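Local coordinates for protein small COPII coat GTPase SAR1 (Encephalitozoon cuniculi, PDB 6VS4) that is a small GTPase of the ADP-ribosylation factor family, with a P-loop fold, and holds guanosine-5'-diphosphate in its nucleotide pocket, at residues G46-A50 and R121-V125. Residues are numbered along the deposited sequence; the frame is centred on the assembly and turned at random.
Sequences GIDNA and RFQEV. With GDP (guanosine-5'-diphosphate), chain D.
Arg121, at the N-cap position of helix 122-135, reaches across to Ile47, the last residue of strand 40-47, and Asp48 in the turn just after it, within a loop that fits the P-loop (Walker A) pattern of this GTPase fold. The contact illustrates how one guanidinium can serve polar and apolar neighbours at once. In the polar part, Arg121 NH2 makes a salt bridge with Asp48 OD1 at 2.8 Å. The oxygen lies in the guanidinium plane, yet is approached from above the carboxylate, the two planes being 48° apart. Arg121 NH1 adds a weak hydrogen bond to Asp48 O (3.3 Å), while Arg121 NE points almost straight at Glu124 OE2 in a weak hydrogen bond of 3.4 Å that is also a salt bridge, completing a three-residue network that probably limits rotation of the guanidinium.

The apolar part is carried by Ile47. With CG1 lodged between backbone N and carbonyl carbon (chi1 71°), Ile47 CD1 sits over the centre of one guanidinium face and also meets Val125 CG2 at 3.7 Å. The second branch, CG2, packs on Glu124 CB.

The type II turn from Ile47 to Ala50 faces the nucleotide, where Asn49 N donates a nearly straight hydrogen bond to GDP O1B, 2.7 Å long.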
loop_
_atom_site.group_PDB
_atom_site.type_symbol
_atom_site.label_atom_id
_atom_site.label_comp_id
_atom_site.label_asym_id
_atom_site.label_seq_id
_atom_site.Cartn_x
_atom_site.Cartn_y
_atom_site.Cartn_z
ATOM N N GLY A 46 20.038 -4.292 31.992
ATOM C CA GLY A 46 19.243 -5.463 32.310
ATOM C C GLY A 46 20.081 -6.720 32.235
ATOM O O GLY A 46 21.184 -6.691 31.688
ATOM N N ILE A 47 19.588 -7.834 32.778
ATOM C CA ILE A 47 20.333 -9.081 32.653
ATOM C C ILE A 47 20.161 -9.586 31.226
ATOM O O ILE A 47 19.307 -9.089 30.483
ATOM C CB ILE A 47 19.893 -10.126 33.702
ATOM C CG1 ILE A 47 18.498 -10.662 33.383
ATOM C CG2 ILE A 47 19.968 -9.548 35.117
ATOM C CD1 ILE A 47 17.966 -11.626 34.399
ATOM N N ASP A 48 20.980 -10.557 30.827
ATOM C CA ASP A 48 20.929 -11.066 29.461
ATOM C C ASP A 48 19.590 -11.742 29.173
ATOM O O ASP A 48 18.918 -12.252 30.075
ATOM C CB ASP A 48 22.062 -12.064 29.229
ATOM C CG ASP A 48 22.024 -13.204 30.214
ATOM O OD1 ASP A 48 22.318 -12.958 31.403
ATOM O OD2 ASP A 48 21.667 -14.334 29.811
ATOM N N ASN A 49 19.212 -11.744 27.889
ATOM C CA ASN A 49 17.977 -12.319 27.355
ATOM C C ASN A 49 16.748 -11.472 27.675
ATOM O O ASN A 49 15.616 -11.924 27.452
ATOM C CB ASN A 49 17.771 -13.763 27.845
ATOM C CG ASN A 49 16.944 -14.607 26.887
ATOM O OD1 ASN A 49 17.340 -14.837 25.743
ATOM N ND2 ASN A 49 15.812 -15.117 27.369
ATOM N N ALA A 50 16.930 -10.253 28.192
ATOM C CA ALA A 50 15.789 -9.400 28.517
ATOM C C ALA A 50 15.180 -8.724 27.289
ATOM O O ALA A 50 14.000 -8.356 27.321
ATOM C CB ALA A 50 16.201 -8.337 29.539
ATOM N N ARG A 121 14.771 -15.939 37.550
ATOM C CA ARG A 121 15.929 -15.058 37.572
ATOM C C ARG A 121 15.588 -13.672 38.106
ATOM O O ARG A 121 16.364 -12.730 37.910
ATOM C CB ARG A 121 16.534 -14.963 36.171
ATOM C CG ARG A 121 16.976 -16.311 35.616
ATOM C CD ARG A 121 17.451 -16.192 34.186
ATOM N NE ARG A 121 18.711 -15.475 34.069
ATOM C CZ ARG A 121 19.152 -14.945 32.933
ATOM N NH1 ARG A 121 18.423 -15.044 31.828
ATOM N NH2 ARG A 121 20.315 -14.309 32.905
ATOM N N PHE A 122 14.460 -13.541 38.811
ATOM C CA PHE A 122 14.057 -12.261 39.383
ATOM C C PHE A 122 15.022 -11.784 40.458
ATOM O O PHE A 122 15.092 -10.580 40.723
ATOM C CB PHE A 122 12.645 -12.356 39.960
ATOM C CG PHE A 122 11.558 -12.118 38.949
ATOM C CD1 PHE A 122 11.870 -11.744 37.655
ATOM C CD2 PHE A 122 10.223 -12.274 39.292
ATOM C CE1 PHE A 122 10.865 -11.522 36.715
ATOM C CE2 PHE A 122 9.216 -12.054 38.362
ATOM C CZ PHE A 122 9.536 -11.682 37.074
ATOM N N GLN A 123 15.757 -12.704 41.086
ATOM C CA GLN A 123 16.755 -12.305 42.071
ATOM C C GLN A 123 17.932 -11.598 41.412
ATOM O O GLN A 123 18.441 -10.605 41.944
ATOM C CB GLN A 123 17.221 -13.526 42.862
ATOM C CG GLN A 123 18.081 -13.178 44.062
ATOM C CD GLN A 123 17.382 -12.240 45.025
ATOM O OE1 GLN A 123 16.163 -12.282 45.179
ATOM N NE2 GLN A 123 18.156 -11.386 45.682
ATOM N N GLU A 124 18.374 -12.084 40.248
ATOM C CA GLU A 124 19.378 -11.347 39.486
ATOM C C GLU A 124 18.862 -9.974 39.085
ATOM O O GLU A 124 19.600 -8.986 39.147
ATOM C CB GLU A 124 19.785 -12.118 38.232
ATOM C CG GLU A 124 20.312 -13.510 38.455
ATOM C CD GLU A 124 20.793 -14.132 37.162
ATOM O OE1 GLU A 124 21.438 -13.416 36.368
ATOM O OE2 GLU A 124 20.520 -15.329 36.936
ATOM N N VAL A 125 17.595 -9.894 38.673
ATOM C CA VAL A 125 17.040 -8.621 38.218
ATOM C C VAL A 125 17.076 -7.595 39.340
ATOM O O VAL A 125 17.486 -6.446 39.139
ATOM C CB VAL A 125 15.609 -8.809 37.680
ATOM C CG1 VAL A 125 14.979 -7.459 37.379
ATOM C CG2 VAL A 125 15.613 -9.689 36.436
HETATM P PB GDP D . 19.706 -9.296 25.380
HETATM O O1B GDP D . 20.610 -10.351 26.043
HETATM O O2B GDP D . 20.442 -8.464 24.372
HETATM O O3B GDP D . 19.029 -8.486 26.489
HETATM O O3A GDP D . 18.520 -10.079 24.668
HETATM P PA GDP D . 17.972 -10.134 23.181
HETATM O O1A GDP D . 18.975 -10.939 22.370
HETATM O O2A GDP D . 17.646 -8.786 22.672
HETATM O "O5'" GDP D . 16.658 -11.035 23.282
HETATM C "C5'" GDP D . 16.658 -12.426 23.664
HETATM C "C4'" GDP D . 15.466 -13.114 23.047
HETATM O "O4'" GDP D . 14.250 -12.537 23.574
HETATM C "C3'" GDP D . 15.371 -13.025 21.519
HETATM O "O3'" GDP D . 15.106 -14.295 20.936
HETATM C "C2'" GDP D . 14.213 -12.047 21.292
HETATM O "O2'" GDP D . 13.515 -12.347 20.091
HETATM C "C1'" GDP D . 13.344 -12.350 22.507
HETATM N N9 GDP D . 12.408 -11.273 22.868
HETATM C C8 GDP D . 12.684 -9.945 23.067
HETATM N N7 GDP D . 11.618 -9.237 23.366
HETATM C C5 GDP D . 10.581 -10.155 23.354
HETATM C C6 GDP D . 9.167 -9.994 23.560
HETATM O O6 GDP D . 8.570 -8.963 23.857
HETATM N N1 GDP D . 8.481 -11.183 23.417
HETATM C C2 GDP D . 9.055 -12.395 23.139
HETATM N N2 GDP D . 8.236 -13.445 23.048
HETATM N N3 GDP D . 10.361 -12.562 22.955
HETATM C C4 GDP D . 11.056 -11.413 23.059
#